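Local coordinates for AxyAgu115A (Amphibacillus xylanus NBRC 15112, PDB 6NPS), which probably acts as a family GH115 alpha-glucuronidase that hydrolyses glucuronic acid side groups from arabinoglucuronoxylan, at residues A[384-392]-A[901-911]; A[458-466]-A[482-490]. The protein carries 3 engineered substitutions. All coordinates share one frame; numbering follows the deposited sequence.

Contact 1: A[384-392]-A[901-911]; sequences DDNHGNLRT and VDGPHWGIDVI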
loop_
_atom_site.group_PDB
_atom_site.type_symbol
_atom_site.label_atom_id
_atom_site.label_comp_id
_atom_site.label_asym_id
_atom_site.label_seq_id
_atom_site.Cartn_x
_atom_site.Cartn_y
_atom_site.Cartn_z
ATOM N N ASP A 384 -15.553 17.232 -28.957
ATOM C CA ASP A 384 -14.771 17.385 -27.732
ATOM C C ASP A 384 -13.860 16.165 -27.549
ATOM O O ASP A 384 -13.770 15.281 -28.405
ATOM C CB ASP A 384 -15.682 17.597 -26.521
ATOM C CG ASP A 384 -16.408 16.310 -26.064
ATOM O OD1 ASP A 384 -16.374 15.258 -26.756
ATOM O OD2 ASP A 384 -17.034 16.364 -24.961
ATOM N N ASP A 385 -13.147 16.122 -26.420
ATOM C CA ASP A 385 -12.186 15.065 -26.190
ATOM C C ASP A 385 -12.811 13.861 -25.481
ATOM O O ASP A 385 -12.077 13.054 -24.905
ATOM C CB ASP A 385 -10.999 15.602 -25.387
ATOM C CG ASP A 385 -11.391 16.080 -23.976
ATOM O OD1 ASP A 385 -12.591 16.085 -23.585
ATOM O OD2 ASP A 385 -10.467 16.457 -23.226
ATOM N N ASN A 386 -14.147 13.752 -25.484
ATOM C CA ASN A 386 -14.934 12.659 -24.916
ATOM C C ASN A 386 -15.104 12.907 -23.426
ATOM O O ASN A 386 -15.822 12.156 -22.769
ATOM C CB ASN A 386 -14.347 11.252 -25.199
ATOM C CG ASN A 386 -14.407 10.911 -26.683
ATOM O OD1 ASN A 386 -15.488 10.970 -27.274
ATOM N ND2 ASN A 386 -13.271 10.586 -27.291
ATOM N N HIS A 387 -14.521 13.981 -22.891
ATOM C CA HIS A 387 -14.635 14.296 -21.479
ATOM C C HIS A 387 -15.146 15.699 -21.244
ATOM O O HIS A 387 -15.077 16.187 -20.118
ATOM C CB HIS A 387 -13.296 14.064 -20.807
ATOM C CG HIS A 387 -12.965 12.610 -20.770
ATOM N ND1 HIS A 387 -13.206 11.824 -19.661
ATOM C CD2 HIS A 387 -12.508 11.782 -21.738
ATOM C CE1 HIS A 387 -12.876 10.578 -19.935
ATOM N NE2 HIS A 387 -12.458 10.518 -21.197
ATOM N N GLY A 388 -15.662 16.354 -22.281
ATOM C CA GLY A 388 -16.280 17.644 -22.090
ATOM C C GLY A 388 -15.361 18.828 -22.292
ATOM O O GLY A 388 -15.764 19.965 -21.980
ATOM N N ASN A 389 -14.174 18.610 -22.845
ATOM C CA ASN A 389 -13.233 19.671 -23.188
ATOM C C ASN A 389 -13.156 19.741 -24.705
ATOM O O ASN A 389 -12.848 18.735 -25.349
ATOM C CB ASN A 389 -11.856 19.380 -22.601
ATOM C CG ASN A 389 -11.934 19.054 -21.132
ATOM O OD1 ASN A 389 -12.253 19.943 -20.301
ATOM N ND2 ASN A 389 -11.652 17.787 -20.781
ATOM N N LEU A 390 -13.453 20.907 -25.275
ATOM C CA LEU A 390 -13.312 21.041 -26.722
ATOM C C LEU A 390 -11.891 20.707 -27.151
ATOM O O LEU A 390 -10.949 20.731 -26.353
ATOM C CB LEU A 390 -13.642 22.455 -27.188
ATOM C CG LEU A 390 -14.971 23.027 -26.679
ATOM C CD1 LEU A 390 -15.255 24.391 -27.339
ATOM C CD2 LEU A 390 -16.155 22.070 -26.890
ATOM N N ARG A 391 -11.756 20.414 -28.442
ATOM C CA ARG A 391 -10.471 20.265 -29.102
ATOM C C ARG A 391 -10.225 21.488 -29.979
ATOM O O ARG A 391 -10.430 22.621 -29.527
ATOM C CB ARG A 391 -10.462 18.942 -29.905
ATOM C CG ARG A 391 -10.659 17.718 -28.983
ATOM C CD ARG A 391 -10.721 16.403 -29.807
ATOM N NE ARG A 391 -9.443 16.183 -30.455
ATOM C CZ ARG A 391 -9.198 15.221 -31.338
ATOM N NH1 ARG A 391 -10.166 14.381 -31.702
ATOM N NH2 ARG A 391 -7.987 15.110 -31.868
ATOM N N THR A 392 -9.771 21.302 -31.211
ATOM C CA THR A 392 -9.542 22.472 -32.051
ATOM C C THR A 392 -10.866 23.035 -32.545
ATOM O O THR A 392 -11.910 22.369 -32.528
ATOM C CB THR A 392 -8.657 22.158 -33.241
ATOM O OG1 THR A 392 -9.352 21.260 -34.108
ATOM C CG2 THR A 392 -7.351 21.551 -32.761
ATOM N N VAL A 901 -4.291 15.328 -27.049
ATOM C CA VAL A 901 -5.441 14.547 -26.618
ATOM C C VAL A 901 -5.168 13.061 -26.846
ATOM O O VAL A 901 -4.591 12.657 -27.871
ATOM C CB VAL A 901 -6.696 15.042 -27.363
ATOM C CG1 VAL A 901 -7.893 14.143 -27.089
ATOM C CG2 VAL A 901 -6.997 16.496 -26.951
ATOM N N ASP A 902 -5.552 12.246 -25.858
ATOM C CA ASP A 902 -5.344 10.814 -25.731
ATOM C C ASP A 902 -3.917 10.475 -25.313
ATOM O O ASP A 902 -3.604 9.287 -25.198
ATOM C CB ASP A 902 -5.698 10.028 -27.006
ATOM C CG ASP A 902 -7.186 10.084 -27.321
ATOM O OD1 ASP A 902 -7.548 10.312 -28.504
ATOM O OD2 ASP A 902 -7.997 9.920 -26.376
ATOM N N GLY A 903 -3.041 11.460 -25.082
ATOM C CA GLY A 903 -1.725 11.162 -24.566
ATOM C C GLY A 903 -1.747 10.900 -23.067
ATOM O O GLY A 903 -2.793 10.905 -22.416
ATOM N N PRO A 904 -0.547 10.637 -22.501
ATOM C CA PRO A 904 -0.446 10.308 -21.069
ATOM C C PRO A 904 -0.815 11.454 -20.147
ATOM O O PRO A 904 -1.554 11.234 -19.185
ATOM C CB PRO A 904 1.031 9.923 -20.893
ATOM C CG PRO A 904 1.736 10.434 -22.155
ATOM C CD PRO A 904 0.709 10.367 -23.226
ATOM N N HIS A 905 -0.309 12.664 -20.412
ATOM C CA HIS A 905 -0.613 13.799 -19.535
ATOM C C HIS A 905 -2.065 14.223 -19.663
ATOM O O HIS A 905 -2.702 14.608 -18.665
ATOM C CB HIS A 905 0.293 14.989 -19.867
ATOM C CG HIS A 905 1.734 14.747 -19.559
ATOM N ND1 HIS A 905 2.220 14.711 -18.267
ATOM C CD2 HIS A 905 2.797 14.524 -20.370
ATOM C CE1 HIS A 905 3.521 14.477 -18.299
ATOM N NE2 HIS A 905 3.896 14.361 -19.561
ATOM N N TRP A 906 -2.576 14.251 -20.908
ATOM C CA TRP A 906 -3.981 14.556 -21.132
ATOM C C TRP A 906 -4.853 13.642 -20.287
ATOM O O TRP A 906 -5.823 14.092 -19.669
ATOM C CB TRP A 906 -4.328 14.406 -22.642
ATOM C CG TRP A 906 -5.877 14.392 -22.879
ATOM C CD1 TRP A 906 -6.687 15.483 -23.031
ATOM C CD2 TRP A 906 -6.744 13.240 -22.901
ATOM N NE1 TRP A 906 -8.003 15.081 -23.166
ATOM C CE2 TRP A 906 -8.060 13.709 -23.092
ATOM C CE3 TRP A 906 -6.532 11.859 -22.787
ATOM C CZ2 TRP A 906 -9.171 12.847 -23.148
ATOM C CZ3 TRP A 906 -7.646 10.983 -22.898
ATOM C CH2 TRP A 906 -8.941 11.488 -23.089
ATOM N N GLY A 907 -4.496 12.353 -20.227
ATOM C CA GLY A 907 -5.336 11.389 -19.535
ATOM C C GLY A 907 -5.336 11.563 -18.023
ATOM O O GLY A 907 -6.387 11.445 -17.385
ATOM N N ILE A 908 -4.161 11.818 -17.424
ATOM C CA ILE A 908 -4.101 12.159 -15.992
ATOM C C ILE A 908 -4.952 13.392 -15.708
ATOM O O ILE A 908 -5.787 13.413 -14.791
ATOM C CB ILE A 908 -2.650 12.418 -15.555
ATOM C CG1 ILE A 908 -1.809 11.139 -15.601
ATOM C CG2 ILE A 908 -2.608 13.009 -14.110
ATOM C CD1 ILE A 908 -0.338 11.469 -15.711
ATOM N N ASP A 909 -4.749 14.453 -16.500
ATOM C CA ASP A 909 -5.397 15.731 -16.190
ATOM C C ASP A 909 -6.901 15.654 -16.374
ATOM O O ASP A 909 -7.645 16.319 -15.654
ATOM C CB ASP A 909 -4.819 16.841 -17.090
ATOM C CG ASP A 909 -3.316 17.078 -16.859
ATOM O OD1 ASP A 909 -2.754 16.540 -15.884
ATOM O OD2 ASP A 909 -2.690 17.806 -17.666
ATOM N N VAL A 910 -7.382 14.853 -17.338
ATOM C CA VAL A 910 -8.822 14.842 -17.584
ATOM C C VAL A 910 -9.571 14.154 -16.422
ATOM O O VAL A 910 -10.657 14.587 -16.015
ATOM C CB VAL A 910 -9.056 14.210 -18.997
ATOM C CG1 VAL A 910 -9.134 12.697 -18.966
ATOM C CG2 VAL A 910 -10.223 14.775 -19.642
ATOM N N ILE A 911 -8.973 13.129 -15.825
ATOM C CA ILE A 911 -9.554 12.446 -14.660
ATOM C C ILE A 911 -9.447 13.310 -13.393
ATOM O O ILE A 911 -10.358 13.319 -12.555
ATOM C CB ILE A 911 -8.853 11.086 -14.468
ATOM C CG1 ILE A 911 -9.066 10.236 -15.742
ATOM C CG2 ILE A 911 -9.382 10.320 -13.240
ATOM C CD1 ILE A 911 -10.516 10.181 -16.184
HETATM O O HOH W 1 -10.313 11.382 -26.272
HETATM O O HOH W 2 -12.252 17.085 -17.826
#

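Contact 2: A[458-466]-A[482-490]; sequences ELPLSFFLD and TDDYTKQWI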
loop_
_atom_site.group_PDB
_atom_site.type_symbol
_atom_site.label_atom_id
_atom_site.label_comp_id
_atom_site.label_asym_id
_atom_site.label_seq_id
_atom_site.Cartn_x
_atom_site.Cartn_y
_atom_site.Cartn_z
ATOM N N GLU A 458 -31.320 15.129 -17.296
ATOM C CA GLU A 458 -32.365 16.054 -17.735
ATOM C C GLU A 458 -31.973 17.513 -17.513
ATOM O O GLU A 458 -32.252 18.354 -18.364
ATOM C CB GLU A 458 -33.691 15.753 -17.031
ATOM C CG GLU A 458 -34.296 14.386 -17.355
ATOM C CD GLU A 458 -33.747 13.256 -16.463
ATOM O OE1 GLU A 458 -32.896 13.532 -15.580
ATOM O OE2 GLU A 458 -34.167 12.088 -16.655
ATOM N N LEU A 459 -31.322 17.852 -16.383
ATOM C CA LEU A 459 -30.938 19.257 -16.199
ATOM C C LEU A 459 -29.892 19.704 -17.221
ATOM O O LEU A 459 -30.115 20.718 -17.902
ATOM C CB LEU A 459 -30.440 19.490 -14.762
ATOM C CG LEU A 459 -29.798 20.860 -14.510
ATOM C CD1 LEU A 459 -30.897 21.908 -14.558
ATOM C CD2 LEU A 459 -29.095 20.933 -13.159
ATOM N N PRO A 460 -28.752 19.019 -17.396
ATOM C CA PRO A 460 -27.780 19.516 -18.385
ATOM C C PRO A 460 -28.257 19.372 -19.836
ATOM O O PRO A 460 -27.864 20.195 -20.676
ATOM C CB PRO A 460 -26.522 18.687 -18.098
ATOM C CG PRO A 460 -27.000 17.463 -17.444
ATOM C CD PRO A 460 -28.249 17.862 -16.655
ATOM N N LEU A 461 -29.116 18.398 -20.141
ATOM C CA LEU A 461 -29.698 18.322 -21.484
ATOM C C LEU A 461 -30.643 19.493 -21.739
ATOM O O LEU A 461 -30.647 20.080 -22.825
ATOM C CB LEU A 461 -30.423 16.972 -21.674
ATOM C CG LEU A 461 -31.166 16.823 -23.037
ATOM C CD1 LEU A 461 -30.155 16.943 -24.178
ATOM C CD2 LEU A 461 -31.959 15.500 -23.109
ATOM N N SER A 462 -31.480 19.833 -20.756
ATOM C CA SER A 462 -32.357 20.991 -20.903
ATOM C C SER A 462 -31.521 22.249 -21.163
ATOM O O SER A 462 -31.841 23.057 -22.044
ATOM C CB SER A 462 -33.227 21.149 -19.638
ATOM O OG SER A 462 -34.165 20.089 -19.439
ATOM N N PHE A 463 -30.428 22.409 -20.402
ATOM C CA PHE A 463 -29.571 23.577 -20.543
ATOM C C PHE A 463 -28.919 23.625 -21.924
ATOM O O PHE A 463 -28.876 24.677 -22.573
ATOM C CB PHE A 463 -28.496 23.569 -19.434
ATOM C CG PHE A 463 -27.550 24.740 -19.559
ATOM C CD1 PHE A 463 -28.023 26.016 -19.364
ATOM C CD2 PHE A 463 -26.227 24.558 -19.960
ATOM C CE1 PHE A 463 -27.205 27.127 -19.550
ATOM C CE2 PHE A 463 -25.379 25.670 -20.126
ATOM C CZ PHE A 463 -25.884 26.951 -19.920
ATOM N N PHE A 464 -28.345 22.495 -22.352
ATOM C CA PHE A 464 -27.644 22.398 -23.627
ATOM C C PHE A 464 -28.568 22.785 -24.780
ATOM O O PHE A 464 -28.210 23.614 -25.634
ATOM C CB PHE A 464 -27.134 20.961 -23.790
ATOM C CG PHE A 464 -26.286 20.721 -25.036
ATOM C CD1 PHE A 464 -26.870 20.225 -26.186
ATOM C CD2 PHE A 464 -24.912 20.901 -25.001
ATOM C CE1 PHE A 464 -26.106 19.970 -27.351
ATOM C CE2 PHE A 464 -24.124 20.673 -26.133
ATOM C CZ PHE A 464 -24.730 20.178 -27.321
ATOM N N LEU A 465 -29.797 22.266 -24.764
ATOM C CA LEU A 465 -30.756 22.573 -25.821
ATOM C C LEU A 465 -31.406 23.957 -25.657
ATOM O O LEU A 465 -31.851 24.549 -26.658
ATOM C CB LEU A 465 -31.820 21.463 -25.872
ATOM C CG LEU A 465 -31.243 20.104 -26.344
ATOM C CD1 LEU A 465 -32.291 19.020 -26.359
ATOM C CD2 LEU A 465 -30.620 20.217 -27.743
ATOM N N ASP A 466 -31.462 24.503 -24.435
ATOM C CA ASP A 466 -31.967 25.871 -24.286
ATOM C C ASP A 466 -30.930 26.858 -24.772
ATOM O O ASP A 466 -31.265 27.874 -25.382
ATOM C CB ASP A 466 -32.308 26.171 -22.815
ATOM C CG ASP A 466 -33.784 25.975 -22.498
ATOM O OD1 ASP A 466 -34.617 26.347 -23.351
ATOM O OD2 ASP A 466 -34.111 25.444 -21.393
ATOM N N THR A 482 -25.926 30.535 -15.080
ATOM C CA THR A 482 -26.358 29.142 -14.984
ATOM C C THR A 482 -27.027 28.870 -13.639
ATOM O O THR A 482 -27.874 27.979 -13.551
ATOM C CB THR A 482 -25.194 28.151 -15.246
ATOM O OG1 THR A 482 -24.146 28.351 -14.304
ATOM C CG2 THR A 482 -24.603 28.330 -16.678
ATOM N N ASP A 483 -26.680 29.622 -12.592
ATOM C CA ASP A 483 -27.450 29.536 -11.352
ATOM C C ASP A 483 -28.890 29.973 -11.574
ATOM O O ASP A 483 -29.823 29.333 -11.077
ATOM C CB ASP A 483 -26.828 30.404 -10.252
ATOM C CG ASP A 483 -25.591 29.778 -9.629
ATOM O OD1 ASP A 483 -25.199 28.650 -10.028
ATOM O OD2 ASP A 483 -25.001 30.432 -8.732
ATOM N N ASP A 484 -29.087 31.119 -12.231
ATOM C CA ASP A 484 -30.436 31.535 -12.621
ATOM C C ASP A 484 -31.126 30.490 -13.499
ATOM O O ASP A 484 -32.329 30.235 -13.337
ATOM C CB ASP A 484 -30.389 32.878 -13.343
ATOM C CG ASP A 484 -30.136 34.037 -12.386
ATOM O OD1 ASP A 484 -30.192 33.832 -11.147
ATOM O OD2 ASP A 484 -29.868 35.153 -12.876
ATOM N N TYR A 485 -30.397 29.881 -14.444
ATOM C CA TYR A 485 -31.013 28.822 -15.250
ATOM C C TYR A 485 -31.495 27.691 -14.350
ATOM O O TYR A 485 -32.629 27.209 -14.481
ATOM C CB TYR A 485 -30.037 28.237 -16.286
ATOM C CG TYR A 485 -30.769 27.197 -17.139
ATOM C CD1 TYR A 485 -31.446 27.582 -18.272
ATOM C CD2 TYR A 485 -30.822 25.837 -16.756
ATOM C CE1 TYR A 485 -32.166 26.646 -19.060
ATOM C CE2 TYR A 485 -31.523 24.909 -17.502
ATOM C CZ TYR A 485 -32.189 25.315 -18.654
ATOM O OH TYR A 485 -32.878 24.401 -19.399
ATOM N N THR A 486 -30.641 27.269 -13.410
ATOM C CA THR A 486 -30.998 26.158 -12.534
ATOM C C THR A 486 -32.249 26.494 -11.754
ATOM O O THR A 486 -33.189 25.691 -11.682
ATOM C CB THR A 486 -29.818 25.834 -11.607
ATOM O OG1 THR A 486 -28.667 25.610 -12.421
ATOM C CG2 THR A 486 -30.046 24.571 -10.748
ATOM N N LYS A 487 -32.312 27.720 -11.212
ATOM C CA LYS A 487 -33.470 28.083 -10.414
ATOM C C LYS A 487 -34.718 28.121 -11.265
ATOM O O LYS A 487 -35.794 27.730 -10.808
ATOM C CB LYS A 487 -33.243 29.432 -9.730
ATOM C CG LYS A 487 -32.094 29.355 -8.725
ATOM C CD LYS A 487 -31.929 30.720 -8.025
ATOM C CE LYS A 487 -31.215 30.544 -6.686
ATOM N NZ LYS A 487 -29.801 30.991 -6.693
ATOM N N GLN A 488 -34.610 28.635 -12.492
ATOM C CA GLN A 488 -35.763 28.593 -13.387
ATOM C C GLN A 488 -36.151 27.159 -13.732
ATOM O O GLN A 488 -37.352 26.847 -13.904
ATOM C CB GLN A 488 -35.469 29.393 -14.670
ATOM C CG GLN A 488 -35.553 30.893 -14.374
ATOM C CD GLN A 488 -35.183 31.795 -15.544
ATOM O OE1 GLN A 488 -35.591 31.567 -16.687
ATOM N NE2 GLN A 488 -34.420 32.845 -15.250
ATOM N N TRP A 489 -35.165 26.280 -13.865
ATOM C CA TRP A 489 -35.483 24.891 -14.161
ATOM C C TRP A 489 -36.187 24.238 -12.967
ATOM O O TRP A 489 -37.129 23.463 -13.153
ATOM C CB TRP A 489 -34.197 24.153 -14.526
ATOM C CG TRP A 489 -34.350 22.745 -14.998
ATOM C CD1 TRP A 489 -34.510 22.314 -16.316
ATOM C CD2 TRP A 489 -34.271 21.559 -14.189
ATOM N NE1 TRP A 489 -34.560 20.934 -16.344
ATOM C CE2 TRP A 489 -34.417 20.448 -15.062
ATOM C CE3 TRP A 489 -34.090 21.328 -12.803
ATOM C CZ2 TRP A 489 -34.402 19.124 -14.596
ATOM C CZ3 TRP A 489 -34.097 20.028 -12.338
ATOM C CH2 TRP A 489 -34.244 18.932 -13.232
ATOM N N ILE A 490 -35.750 24.549 -11.741
ATOM C CA ILE A 490 -36.426 24.034 -10.541
ATOM C C ILE A 490 -37.875 24.517 -10.479
ATOM O O ILE A 490 -38.793 23.747 -10.177
ATOM C CB ILE A 490 -35.635 24.443 -9.286
ATOM C CG1 ILE A 490 -34.339 23.662 -9.255
ATOM C CG2 ILE A 490 -36.476 24.226 -7.985
ATOM C CD1 ILE A 490 -33.267 24.314 -8.373
#

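Contact 1: A[384-392]-A[901-911]
W906 and D385 form the polar centre of this contact. The indole lies edge-on to the aspartate, with its plane at 74° to the carboxylate, and W906 NE1 points in the ring plane at D385 OD2 (2.8 Å, nearly straight at 163°). D385 OD2 receives this bond on its anti side, somewhat out of the carboxylate plane, while its syn lone pair takes ND2 of N389 at 3.0 Å. The other oxygen, OD1, is gripped by the backbone N of H387, an Asx turn, and by that of N389 from the opposite face, and together these bonds hold the carboxylate's rotation. Aspartate suits the place because its short arm serves loop and helix at once. With CG anti to the backbone N (chi1 167°), W906 swings its ring from the helix to the loop.

The indole lies between two valines: V901 CG1 over one face and V910 CG1 over the other, both offset toward the rim. V901 CG1 also touches D385 CB at 3.8 Å. H387 meets W906 obliquely, H387 CD2 lying 3.8 Å from W906 CZ2, while V910 CG1 sits over the imidazole, 4.2 Å from its centroid. The forked V910 also puts CG2 3.4 Å from H387 CB and against N389 ND2. H387 NE2 is hydrogen-bonded to the backbone O of G416, N389 OD1 to K430. A water bridges D385 O, N386 ND2 and D902 OD2.

The arrangement is an interdomain seam: a loop following a strand of the TIM barrel, at the C-terminal end where such barrels place their active sites, docks on a helix of the C-terminal domain.

Contact 2: A[458-466]-A[482-490]
Y485 and W489 both hold CG anti to the backbone N (chi1 -177° and -174°), which extends their rings from one helix toward the other, where they meet F463 and L459. F463 turns an edge to the tyrosine: its CD1 stands over the middle of the Y485 ring, 3.7 Å from Y485 CG, in an edge-to-face pair. Beyond it, F463 CZ touches T482 CG2. At the far end Y485 OH donates to the anti lone pair of D466 OD2 at 2.6 Å; D466 OD1 salt-bridges K209. Y485, on helix 482-494, is thus a knob in a hole formed by L459, S462, F463 and D466 of helix 458-469, which follows the eighth TIM-barrel strand; the axes pass 11.0 Å apart. A phenylalanine in its place would remove the hydroxyl and would probably cost D466 OD2 its bond across the helices. One turn along, W489 offers a flat face, and the branched end of L459 is long enough to lay CD1 over it, 3.6 Å from the five-membered ring's centroid. Small S462 admits the indole edge: its OG accepts a weak bond from W489 NE1 (3.2 Å) and donates to E458 O (2.8 Å).

The chain first forms an N-terminal region with its own mixed sheet, then lays down six barrel strands, the last of them 379-383; residues 384-392 follow it. Two strands later, helix 458-469 leaves strand 446-450, and contact 2 closes a short loop of 15 residues when helix 482-494 packs across it. The chain continues through long helices and beta-rich regions before 901-911 returns to 384-392, so contact 1 spans 508 residues and contact 2 is nested inside its loop. The two do not touch: their centres are 25 Å apart, their nearest atoms about 8 Å. Contact 2 ties together two helices after the last barrel strand, whereas contact 1 joins a barrel loop to the C-terminal domain.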